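Local atomic coordinates of Thiol:disulfide interchange protein dsbC (Haemophilus influenzae, PDB entry 1T3B), a protein that probably acts in the periplasm as a homodimeric thioredoxin-family oxidoreductase, forming and rearranging disulfide bonds in other proteins. Residues H88-F93 against A200-A205; M94-H99 against E137-A142; K109-N112 against T117-Y120. One frame throughout, in Å; residues are numbered along the deposited sequence.

Interaction 1: residues H88-F93 against A200-A205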
ATOM      1  N   HIS A  88      26.974 -15.187 -15.856  1.00 90.93           N
ATOM      2  CA  HIS A  88      26.125 -14.460 -14.909  1.00 89.39           C
ATOM      3  C   HIS A  88      26.793 -13.173 -14.414  1.00 88.42           C
ATOM      4  O   HIS A  88      28.018 -13.074 -14.374  1.00 88.99           O
ATOM      5  CB  HIS A  88      25.792 -15.357 -13.723  1.00 90.36           C
ATOM      6  CG  HIS A  88      25.183 -16.666 -14.115  1.00 91.20           C
ATOM      7  ND1 HIS A  88      24.014 -16.755 -14.843  1.00 90.21           N
ATOM      8  CD2 HIS A  88      25.592 -17.939 -13.898  1.00 91.04           C
ATOM      9  CE1 HIS A  88      23.733 -18.029 -15.058  1.00 90.24           C
ATOM     10  NE2 HIS A  88      24.674 -18.767 -14.496  1.00 90.66           N
ATOM     11  N   VAL A  89      25.979 -12.194 -14.037  1.00 86.34           N
ATOM     12  CA  VAL A  89      26.475 -10.905 -13.564  1.00 85.23           C
ATOM     13  C   VAL A  89      25.600 -10.432 -12.409  1.00 82.92           C
ATOM     14  O   VAL A  89      24.633  -9.698 -12.621  1.00 84.03           O
ATOM     15  CB  VAL A  89      26.408  -9.843 -14.686  1.00 85.30           C
ATOM     16  CG1 VAL A  89      26.925  -8.506 -14.193  1.00 85.56           C
ATOM     17  CG2 VAL A  89      27.208 -10.305 -15.874  1.00 86.20           C
ATOM     18  N   VAL A  90      25.937 -10.834 -11.189  1.00 80.63           N
ATOM     19  CA  VAL A  90      25.144 -10.444 -10.033  1.00 76.88           C
ATOM     20  C   VAL A  90      25.745  -9.321  -9.190  1.00 73.21           C
ATOM     21  O   VAL A  90      26.946  -9.287  -8.962  1.00 73.48           O
ATOM     22  CB  VAL A  90      24.890 -11.661  -9.137  1.00 76.18           C
ATOM     23  CG1 VAL A  90      24.366 -12.800  -9.986  1.00 76.44           C
ATOM     24  CG2 VAL A  90      26.175 -12.070  -8.418  1.00 75.64           C
ATOM     25  N   THR A  91      24.893  -8.401  -8.741  1.00 68.85           N
ATOM     26  CA  THR A  91      25.304  -7.285  -7.895  1.00 67.00           C
ATOM     27  C   THR A  91      25.006  -7.644  -6.439  1.00 65.43           C
ATOM     28  O   THR A  91      23.884  -8.003  -6.094  1.00 65.21           O
ATOM     29  CB  THR A  91      24.546  -6.010  -8.234  1.00 65.11           C
ATOM     30  OG1 THR A  91      24.684  -5.721  -9.627  1.00 64.55           O
ATOM     31  CG2 THR A  91      25.110  -4.851  -7.440  1.00 63.91           C
ATOM     32  N   VAL A  92      26.015  -7.524  -5.585  1.00 63.50           N
ATOM     33  CA  VAL A  92      25.893  -7.878  -4.177  1.00 60.96           C
ATOM     34  C   VAL A  92      26.009  -6.673  -3.273  1.00 61.04           C
ATOM     35  O   VAL A  92      26.918  -5.865  -3.447  1.00 61.26           O
ATOM     36  CB  VAL A  92      27.005  -8.862  -3.793  1.00 57.12           C
ATOM     37  CG1 VAL A  92      26.967  -9.177  -2.326  1.00 53.71           C
ATOM     38  CG2 VAL A  92      26.883 -10.098  -4.612  1.00 54.92           C
ATOM     39  N   PHE A  93      25.085  -6.538  -2.321  1.00 61.13           N
ATOM     40  CA  PHE A  93      25.156  -5.439  -1.361  1.00 62.69           C
ATOM     41  C   PHE A  93      25.946  -6.002  -0.204  1.00 63.96           C
ATOM     42  O   PHE A  93      25.584  -7.002   0.399  1.00 65.07           O
ATOM     43  CB  PHE A  93      23.773  -4.979  -0.921  1.00 60.83           C
ATOM     44  CG  PHE A  93      23.059  -4.158  -1.953  1.00 61.00           C
ATOM     45  CD1 PHE A  93      22.353  -4.770  -2.982  1.00 61.91           C
ATOM     46  CD2 PHE A  93      23.113  -2.769  -1.915  1.00 59.05           C
ATOM     47  CE1 PHE A  93      21.712  -4.004  -3.959  1.00 61.77           C
ATOM     48  CE2 PHE A  93      22.481  -2.003  -2.880  1.00 59.12           C
ATOM     49  CZ  PHE A  93      21.779  -2.621  -3.904  1.00 59.03           C
ATOM     50  N   ALA A 200      28.180 -22.722  -5.944  1.00 83.40           N
ATOM     51  CA  ALA A 200      27.241 -23.647  -6.576  1.00 84.97           C
ATOM     52  C   ALA A 200      25.795 -23.171  -6.464  1.00 86.59           C
ATOM     53  O   ALA A 200      25.160 -22.840  -7.470  1.00 86.04           O
ATOM     54  CB  ALA A 200      27.379 -25.025  -5.953  1.00 83.50           C
ATOM     55  N   ASP A 201      25.287 -23.133  -5.233  1.00 86.22           N
ATOM     56  CA  ASP A 201      23.914 -22.710  -4.976  1.00 85.90           C
ATOM     57  C   ASP A 201      23.578 -21.411  -5.705  1.00 85.39           C
ATOM     58  O   ASP A 201      22.514 -21.299  -6.315  1.00 86.81           O
ATOM     59  CB  ASP A 201      23.686 -22.545  -3.472  1.00 85.24           C
ATOM     60  CG  ASP A 201      23.932 -23.823  -2.706  1.00 87.47           C
ATOM     61  OD1 ASP A 201      25.042 -24.385  -2.811  1.00 88.84           O
ATOM     62  OD2 ASP A 201      23.015 -24.275  -1.998  1.00 87.94           O
ATOM     63  N   LEU A 202      24.479 -20.433  -5.654  1.00 83.74           N
ATOM     64  CA  LEU A 202      24.217 -19.171  -6.328  1.00 81.69           C
ATOM     65  C   LEU A 202      24.002 -19.401  -7.823  1.00 81.24           C
ATOM     66  O   LEU A 202      23.229 -18.690  -8.461  1.00 81.56           O
ATOM     67  CB  LEU A 202      25.375 -18.192  -6.114  1.00 80.47           C
ATOM     68  CG  LEU A 202      25.272 -16.898  -6.934  1.00 79.28           C
ATOM     69  CD1 LEU A 202      23.979 -16.171  -6.618  1.00 77.07           C
ATOM     70  CD2 LEU A 202      26.452 -16.002  -6.637  1.00 79.61           C
ATOM     71  N   LEU A 203      24.681 -20.401  -8.377  1.00 81.95           N
ATOM     72  CA  LEU A 203      24.559 -20.707  -9.801  1.00 82.43           C
ATOM     73  C   LEU A 203      23.147 -21.200 -10.140  1.00 83.68           C
ATOM     74  O   LEU A 203      22.448 -20.588 -10.954  1.00 82.42           O
ATOM     75  CB  LEU A 203      25.600 -21.757 -10.204  1.00 81.09           C
ATOM     76  CG  LEU A 203      25.675 -22.123 -11.689  1.00 80.74           C
ATOM     77  CD1 LEU A 203      26.064 -20.895 -12.510  1.00 79.94           C
ATOM     78  CD2 LEU A 203      26.684 -23.254 -11.878  1.00 81.91           C
ATOM     79  N   ARG A 204      22.733 -22.302  -9.517  1.00 84.64           N
ATOM     80  CA  ARG A 204      21.398 -22.845  -9.752  1.00 86.85           C
ATOM     81  C   ARG A 204      20.359 -21.738  -9.635  1.00 87.65           C
ATOM     82  O   ARG A 204      19.669 -21.420 -10.601  1.00 87.62           O
ATOM     83  CB  ARG A 204      21.081 -23.932  -8.737  1.00 86.64           C
ATOM     84  CG  ARG A 204      21.927 -25.175  -8.875  1.00 88.66           C
ATOM     85  CD  ARG A 204      21.733 -26.043  -7.657  1.00 89.20           C
ATOM     86  NE  ARG A 204      22.988 -26.298  -6.957  1.00 90.24           N
ATOM     87  CZ  ARG A 204      23.076 -26.461  -5.639  1.00 90.47           C
ATOM     88  NH1 ARG A 204      21.983 -26.381  -4.888  1.00 89.48           N
ATOM     89  NH2 ARG A 204      24.248 -26.719  -5.067  1.00 90.55           N
ATOM     90  N   ALA A 205      20.257 -21.155  -8.447  1.00 87.79           N
ATOM     91  CA  ALA A 205      19.308 -20.079  -8.196  1.00 88.42           C
ATOM     92  C   ALA A 205      19.180 -19.136  -9.392  1.00 90.25           C
ATOM     93  O   ALA A 205      18.096 -18.626  -9.691  1.00 90.49           O
ATOM     94  CB  ALA A 205      19.740 -19.300  -6.961  1.00 87.48           C
TER
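L203 of helix 199-208 meets the imidazole of H88 with a single methyl group. The side chain leaves the helix with CG anti to the backbone N (chi1 -176°). L203 CB is still 5.3 Å from H88 CD2. One atom further out, L203 CG has closed to 4.5 Å from H88 NE2. From the branch, L203 CD1 continues to the imidazole and reaches 3.2 Å from H88 NE2, with H88 CD2 almost as near. The other methyl, L203 CD2, turns off and stays 5.6 Å from H88 NE2. The touching methyl lies near the ring plane, at the edge formed by the NE2-CD2 bond, and the two side chains run at about a right angle to each other. Two residues along the strand and one residue back along the helix, V90 CG2 lies 4.3 Å from L202 CD2, a looser and purely apolar touch. Both pairs belong to the seam where helix 199-208 packs on one face of the mixed sheet of the thioredoxin-like domain. L206, from the next turn of that helix, also touches H88 and V90. Strand 88-94 runs between strands 116-122 and 184-186, and I185 of the latter packs against both V90 and L202.

Interaction 2: residues M94-H99 against E137-A142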
ATOM      1  N   MET A  94      27.046  -5.353   0.112  1.00 66.17           N
ATOM      2  CA  MET A  94      27.911  -5.891   1.123  1.00 69.70           C
ATOM      3  C   MET A  94      28.334  -4.908   2.198  1.00 68.81           C
ATOM      4  O   MET A  94      28.285  -3.700   2.001  1.00 68.65           O
ATOM      5  CB  MET A  94      29.110  -6.478   0.388  1.00 73.97           C
ATOM      6  CG  MET A  94      30.235  -6.923   1.240  1.00 79.46           C
ATOM      7  SD  MET A  94      31.745  -6.270   0.531  1.00 87.32           S
ATOM      8  CE  MET A  94      31.768  -4.661   1.228  1.00 82.73           C
ATOM      9  N   ASP A  95      28.720  -5.446   3.350  1.00 69.15           N
ATOM     10  CA  ASP A  95      29.174  -4.648   4.480  1.00 69.68           C
ATOM     11  C   ASP A  95      30.513  -5.244   4.909  1.00 68.78           C
ATOM     12  O   ASP A  95      30.703  -6.452   4.850  1.00 69.35           O
ATOM     13  CB  ASP A  95      28.162  -4.717   5.623  1.00 71.59           C
ATOM     14  CG  ASP A  95      28.446  -3.704   6.713  1.00 75.28           C
ATOM     15  OD1 ASP A  95      29.594  -3.689   7.219  1.00 77.15           O
ATOM     16  OD2 ASP A  95      27.529  -2.928   7.062  1.00 74.51           O
ATOM     17  N   ILE A  96      31.437  -4.403   5.349  1.00 68.18           N
ATOM     18  CA  ILE A  96      32.765  -4.876   5.711  1.00 68.43           C
ATOM     19  C   ILE A  96      32.877  -5.536   7.065  1.00 70.21           C
ATOM     20  O   ILE A  96      33.877  -6.187   7.371  1.00 72.58           O
ATOM     21  CB  ILE A  96      33.792  -3.732   5.621  1.00 67.63           C
ATOM     22  CG1 ILE A  96      33.319  -2.540   6.445  1.00 67.49           C
ATOM     23  CG2 ILE A  96      33.971  -3.322   4.184  1.00 63.73           C
ATOM     24  CD1 ILE A  96      34.264  -1.398   6.438  1.00 66.13           C
ATOM     25  N   THR A  97      31.846  -5.381   7.874  1.00 70.06           N
ATOM     26  CA  THR A  97      31.856  -5.966   9.200  1.00 71.84           C
ATOM     27  C   THR A  97      30.884  -7.140   9.253  1.00 72.49           C
ATOM     28  O   THR A  97      30.307  -7.419  10.300  1.00 71.97           O
ATOM     29  CB  THR A  97      31.417  -4.926  10.237  1.00 75.07           C
ATOM     30  OG1 THR A  97      30.107  -4.435   9.892  1.00 75.12           O
ATOM     31  CG2 THR A  97      32.412  -3.770  10.288  1.00 73.29           C
ATOM     32  N   CYS A  98      30.704  -7.828   8.129  1.00 71.53           N
ATOM     33  CA  CYS A  98      29.765  -8.938   8.069  1.00 71.50           C
ATOM     34  C   CYS A  98      30.431 -10.261   7.680  1.00 71.60           C
ATOM     35  O   CYS A  98      30.944 -10.415   6.572  1.00 71.28           O
ATOM     36  CB  CYS A  98      28.619  -8.554   7.115  1.00 70.78           C
ATOM     37  SG  CYS A  98      27.957  -9.822   5.990  1.00 77.53           S
ATOM     38  N   HIS A  99      30.420 -11.212   8.613  1.00 70.08           N
ATOM     39  CA  HIS A  99      31.030 -12.530   8.421  1.00 69.85           C
ATOM     40  C   HIS A  99      30.739 -13.234   7.105  1.00 69.17           C
ATOM     41  O   HIS A  99      31.646 -13.792   6.480  1.00 69.39           O
ATOM     42  CB  HIS A  99      30.641 -13.465   9.568  1.00 70.72           C
ATOM     43  CG  HIS A  99      31.143 -14.871   9.407  1.00 73.80           C
ATOM     44  ND1 HIS A  99      30.297 -15.950   9.264  1.00 73.40           N
ATOM     45  CD2 HIS A  99      32.402 -15.373   9.367  1.00 74.97           C
ATOM     46  CE1 HIS A  99      31.011 -17.056   9.144  1.00 73.14           C
ATOM     47  NE2 HIS A  99      32.290 -16.735   9.203  1.00 75.73           N
ATOM     48  N   GLU A 137      33.328   4.437   2.552  1.00 67.66           N
ATOM     49  CA  GLU A 137      33.269   5.527   1.591  1.00 68.36           C
ATOM     50  C   GLU A 137      34.674   5.617   1.014  1.00 67.35           C
ATOM     51  O   GLU A 137      34.871   5.697  -0.195  1.00 66.14           O
ATOM     52  CB  GLU A 137      32.903   6.831   2.287  1.00 69.25           C
ATOM     53  CG  GLU A 137      31.688   7.510   1.710  1.00 74.66           C
ATOM     54  CD  GLU A 137      31.909   8.013   0.307  1.00 77.26           C
ATOM     55  OE1 GLU A 137      32.952   8.651   0.082  1.00 79.83           O
ATOM     56  OE2 GLU A 137      31.042   7.794  -0.566  1.00 77.61           O
ATOM     57  N   ALA A 138      35.652   5.575   1.906  1.00 66.60           N
ATOM     58  CA  ALA A 138      37.038   5.641   1.507  1.00 67.45           C
ATOM     59  C   ALA A 138      37.312   4.530   0.514  1.00 67.45           C
ATOM     60  O   ALA A 138      37.845   4.774  -0.565  1.00 71.63           O
ATOM     61  CB  ALA A 138      37.934   5.490   2.715  1.00 64.57           C
ATOM     62  N   ILE A 139      36.934   3.310   0.870  1.00 64.48           N
ATOM     63  CA  ILE A 139      37.172   2.165   0.005  1.00 61.90           C
ATOM     64  C   ILE A 139      36.528   2.260  -1.363  1.00 61.39           C
ATOM     65  O   ILE A 139      37.161   1.958  -2.361  1.00 62.03           O
ATOM     66  CB  ILE A 139      36.680   0.854   0.654  1.00 61.47           C
ATOM     67  CG1 ILE A 139      37.468   0.568   1.924  1.00 59.96           C
ATOM     68  CG2 ILE A 139      36.842  -0.296  -0.309  1.00 58.95           C
ATOM     69  CD1 ILE A 139      36.914  -0.589   2.725  1.00 62.02           C
ATOM     70  N   TRP A 140      35.270   2.677  -1.404  1.00 60.62           N
ATOM     71  CA  TRP A 140      34.527   2.760  -2.654  1.00 60.27           C
ATOM     72  C   TRP A 140      34.946   3.870  -3.604  1.00 63.36           C
ATOM     73  O   TRP A 140      34.652   3.810  -4.802  1.00 62.41           O
ATOM     74  CB  TRP A 140      33.030   2.872  -2.348  1.00 55.52           C
ATOM     75  CG  TRP A 140      32.278   1.608  -2.612  1.00 52.90           C
ATOM     76  CD1 TRP A 140      31.580   1.283  -3.748  1.00 52.56           C
ATOM     77  CD2 TRP A 140      32.228   0.459  -1.768  1.00 48.38           C
ATOM     78  NE1 TRP A 140      31.110  -0.004  -3.660  1.00 50.62           N
ATOM     79  CE2 TRP A 140      31.495  -0.532  -2.455  1.00 48.47           C
ATOM     80  CE3 TRP A 140      32.736   0.168  -0.503  1.00 45.36           C
ATOM     81  CZ2 TRP A 140      31.261  -1.791  -1.915  1.00 47.77           C
ATOM     82  CZ3 TRP A 140      32.509  -1.068   0.034  1.00 43.65           C
ATOM     83  CH2 TRP A 140      31.778  -2.039  -0.670  1.00 46.62           C
ATOM     84  N   THR A 141      35.635   4.879  -3.067  1.00 64.16           N
ATOM     85  CA  THR A 141      36.096   6.028  -3.852  1.00 65.05           C
ATOM     86  C   THR A 141      37.613   6.089  -4.008  1.00 66.98           C
ATOM     87  O   THR A 141      38.145   7.021  -4.615  1.00 69.45           O
ATOM     88  CB  THR A 141      35.641   7.352  -3.216  1.00 63.24           C
ATOM     89  OG1 THR A 141      36.117   7.414  -1.869  1.00 64.01           O
ATOM     90  CG2 THR A 141      34.127   7.463  -3.227  1.00 61.86           C
ATOM     91  N   ALA A 142      38.302   5.091  -3.460  1.00 68.38           N
ATOM     92  CA  ALA A 142      39.758   5.015  -3.514  1.00 69.31           C
ATOM     93  C   ALA A 142      40.296   5.074  -4.947  1.00 70.55           C
ATOM     94  O   ALA A 142      39.519   5.215  -5.883  1.00 73.25           O
ATOM     95  CB  ALA A 142      40.209   3.742  -2.834  1.00 68.44           C
TER
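Where strand 88-94 gives way to the loop that carries the redox-active disulfide, M94 and I96 pack against W140 and I139 of helix 131-141. The M94 methyl does the touching: CE stands 3.2 Å from W140 CH2 and 3.9 Å from W140 CZ3, in the plane of the indole and at the outer edge of its six-membered ring. It is therefore the carbon end, not a sulfur over a ring face, that meets the tryptophan. M94 CG is anti to the backbone N (chi1 172°), and bends at chi2 and chi3 bring the methyl round to the indole. Beside this pair, I96 CG2 approaches I139 CD1 to 4.3 Å. The backbone that presents I96 is a type I turn from D95 to C98, overlapped by an Asx turn in which D95 OD1 accepts T97 N at 2.9 Å along a nearly straight line (171°). D95 OD1 also takes T97 OG1 at 2.8 Å, from above the carboxylate plane. These bonds fix the carboxylate against the turn, and its other oxygen, OD2, accepts R125 N. C98, disulfide-bonded to C101, then occupies the N-cap of helix 99-105, the thioredoxin-type placement of a CxxC pair. Helix 131-141 comes, in the chain, between strand 116-122 and strand 184-186, consistent with the helical insert of DsbA-like proteins. W140 also packs on Y120 and A122 of the sheet and meets the ring of H170, while I139 also touches A148, L149 and A152 of helix 145-153.

Interaction 3: residues K109-N112 against T117-Y120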
ATOM      1  N   LYS A 109      36.988 -16.330  -6.436  1.00 73.17           N
ATOM      2  CA  LYS A 109      37.611 -17.236  -7.401  1.00 74.53           C
ATOM      3  C   LYS A 109      36.606 -18.302  -7.835  1.00 75.01           C
ATOM      4  O   LYS A 109      36.470 -18.570  -9.024  1.00 76.09           O
ATOM      5  CB  LYS A 109      38.859 -17.891  -6.801  1.00 73.12           C
ATOM      6  N   GLU A 110      35.899 -18.889  -6.865  1.00 74.81           N
ATOM      7  CA  GLU A 110      34.888 -19.903  -7.138  1.00 75.75           C
ATOM      8  C   GLU A 110      33.722 -19.312  -7.922  1.00 74.00           C
ATOM      9  O   GLU A 110      33.348 -19.846  -8.957  1.00 73.37           O
ATOM     10  CB  GLU A 110      34.366 -20.515  -5.841  1.00 77.21           C
ATOM     11  CG  GLU A 110      35.319 -21.479  -5.144  1.00 80.26           C
ATOM     12  CD  GLU A 110      36.549 -20.798  -4.580  1.00 83.34           C
ATOM     13  OE1 GLU A 110      37.343 -20.250  -5.376  1.00 84.09           O
ATOM     14  OE2 GLU A 110      36.724 -20.815  -3.336  1.00 84.49           O
ATOM     15  N   TYR A 111      33.145 -18.214  -7.444  1.00 74.04           N
ATOM     16  CA  TYR A 111      32.033 -17.602  -8.177  1.00 75.31           C
ATOM     17  C   TYR A 111      32.516 -17.253  -9.574  1.00 76.88           C
ATOM     18  O   TYR A 111      31.815 -17.473 -10.563  1.00 78.29           O
ATOM     19  CB  TYR A 111      31.522 -16.316  -7.510  1.00 71.70           C
ATOM     20  CG  TYR A 111      30.872 -16.504  -6.163  1.00 69.61           C
ATOM     21  CD1 TYR A 111      31.593 -16.294  -4.985  1.00 68.43           C
ATOM     22  CD2 TYR A 111      29.544 -16.911  -6.062  1.00 67.73           C
ATOM     23  CE1 TYR A 111      31.016 -16.490  -3.751  1.00 67.33           C
ATOM     24  CE2 TYR A 111      28.956 -17.107  -4.831  1.00 66.43           C
ATOM     25  CZ  TYR A 111      29.697 -16.900  -3.676  1.00 67.23           C
ATOM     26  OH  TYR A 111      29.136 -17.131  -2.443  1.00 66.33           O
ATOM     27  N   ASN A 112      33.722 -16.698  -9.644  1.00 78.62           N
ATOM     28  CA  ASN A 112      34.318 -16.320 -10.913  1.00 79.35           C
ATOM     29  C   ASN A 112      34.439 -17.533 -11.805  1.00 80.45           C
ATOM     30  O   ASN A 112      34.092 -17.484 -12.991  1.00 80.09           O
ATOM     31  CB  ASN A 112      35.704 -15.710 -10.703  1.00 79.56           C
ATOM     32  CG  ASN A 112      35.659 -14.204 -10.593  1.00 80.54           C
ATOM     33  OD1 ASN A 112      34.774 -13.562 -11.155  1.00 78.21           O
ATOM     34  ND2 ASN A 112      36.626 -13.628  -9.889  1.00 83.18           N
ATOM     35  N   THR A 117      30.144 -13.030 -12.489  1.00 75.21           N
ATOM     36  CA  THR A 117      30.830 -11.775 -12.212  1.00 75.05           C
ATOM     37  C   THR A 117      30.201 -11.119 -10.985  1.00 74.95           C
ATOM     38  O   THR A 117      29.014 -10.779 -11.004  1.00 77.35           O
ATOM     39  CB  THR A 117      30.684 -10.803 -13.393  1.00 75.54           C
ATOM     40  OG1 THR A 117      31.551 -11.210 -14.455  1.00 77.35           O
ATOM     41  CG2 THR A 117      31.012  -9.386 -12.971  1.00 75.10           C
ATOM     42  N   VAL A 118      30.985 -10.929  -9.928  1.00 73.42           N
ATOM     43  CA  VAL A 118      30.467 -10.312  -8.712  1.00 70.59           C
ATOM     44  C   VAL A 118      30.721  -8.805  -8.715  1.00 71.04           C
ATOM     45  O   VAL A 118      31.843  -8.360  -8.884  1.00 70.74           O
ATOM     46  CB  VAL A 118      31.100 -10.955  -7.462  1.00 69.20           C
ATOM     47  CG1 VAL A 118      30.553 -10.308  -6.208  1.00 68.47           C
ATOM     48  CG2 VAL A 118      30.810 -12.448  -7.445  1.00 69.42           C
ATOM     49  N   ARG A 119      29.666  -8.021  -8.536  1.00 70.83           N
ATOM     50  CA  ARG A 119      29.776  -6.566  -8.531  1.00 70.68           C
ATOM     51  C   ARG A 119      29.279  -6.021  -7.195  1.00 70.10           C
ATOM     52  O   ARG A 119      28.109  -6.159  -6.866  1.00 72.59           O
ATOM     53  CB  ARG A 119      28.945  -5.980  -9.674  1.00 72.43           C
ATOM     54  CG  ARG A 119      28.957  -6.830 -10.940  1.00 74.05           C
ATOM     55  CD  ARG A 119      28.403  -6.075 -12.140  1.00 74.83           C
ATOM     56  NE  ARG A 119      27.081  -5.523 -11.869  1.00 75.97           N
ATOM     57  CZ  ARG A 119      26.356  -4.840 -12.746  1.00 75.04           C
ATOM     58  NH1 ARG A 119      26.821  -4.618 -13.968  1.00 74.73           N
ATOM     59  NH2 ARG A 119      25.162  -4.381 -12.398  1.00 74.51           N
ATOM     60  N   TYR A 120      30.163  -5.400  -6.427  1.00 69.27           N
ATOM     61  CA  TYR A 120      29.776  -4.885  -5.127  1.00 68.59           C
ATOM     62  C   TYR A 120      29.289  -3.454  -5.077  1.00 68.41           C
ATOM     63  O   TYR A 120      29.842  -2.554  -5.704  1.00 68.65           O
ATOM     64  CB  TYR A 120      30.918  -4.987  -4.109  1.00 68.36           C
ATOM     65  CG  TYR A 120      31.383  -6.371  -3.737  1.00 65.78           C
ATOM     66  CD1 TYR A 120      30.531  -7.299  -3.139  1.00 66.77           C
ATOM     67  CD2 TYR A 120      32.701  -6.738  -3.947  1.00 65.62           C
ATOM     68  CE1 TYR A 120      30.997  -8.562  -2.761  1.00 65.30           C
ATOM     69  CE2 TYR A 120      33.167  -7.986  -3.575  1.00 66.40           C
ATOM     70  CZ  TYR A 120      32.321  -8.887  -2.989  1.00 65.45           C
ATOM     71  OH  TYR A 120      32.832 -10.114  -2.663  1.00 68.00           O
TER
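Y111 touches V118 through its CB, which comes within 3.9 Å of V118 CG2; relative to the tyrosine ring this methyl lies obliquely. Close to the turn between helix and strand, N112 and T117 draw their CA atoms to 5.9 Å. The valine uses both branches. With CG1 anti to the backbone N (chi1 -180°), CG2 is directed at the helix and CG1 lies 3.8 Å above one face of the Y120 ring, displaced toward the rim. V118 also packs on V92 of the neighbouring strand and on L108 of the helix. Further out, Y111 rests on P199 and L202, and its hydroxyl is hydrogen-bonded to L197 O, while T117 OG1 is hydrogen-bonded to E86 OE1. In the chain, helix 108-113 lies in the connection from strand 88-94 to its parallel neighbour 116-122, the beta-alpha-beta crossover of the thioredoxin fold, and packs back on the strand it leads into. The touch between Y111 and V118 is carbon against carbon and has little directionality of its own; the bond to L197 O satisfies the hydroxyl of this buried tyrosine and adds a directional hold to the apolar packing.

All three contacts lie in the thioredoxin-like domain and are closed in sequence from the inside out: interaction 3 between neighbouring elements, interaction 2 around it, and interaction 1 around both. Interactions 1 and 3 have centres about 8 Å apart and share the sheet through the adjacent strands 88-94 and 116-122, joined by probable hydrogen bonds that include V92 N to R119 O and T117 N to H88 O. The centre of interaction 2 lies about 20 Å from that of interaction 1 and about 16 Å from that of interaction 3. Because 88-93 and 94-99 adjoin in sequence, one strand runs from the C-terminal helix packing of interaction 1 into the active-site loop of interaction 2.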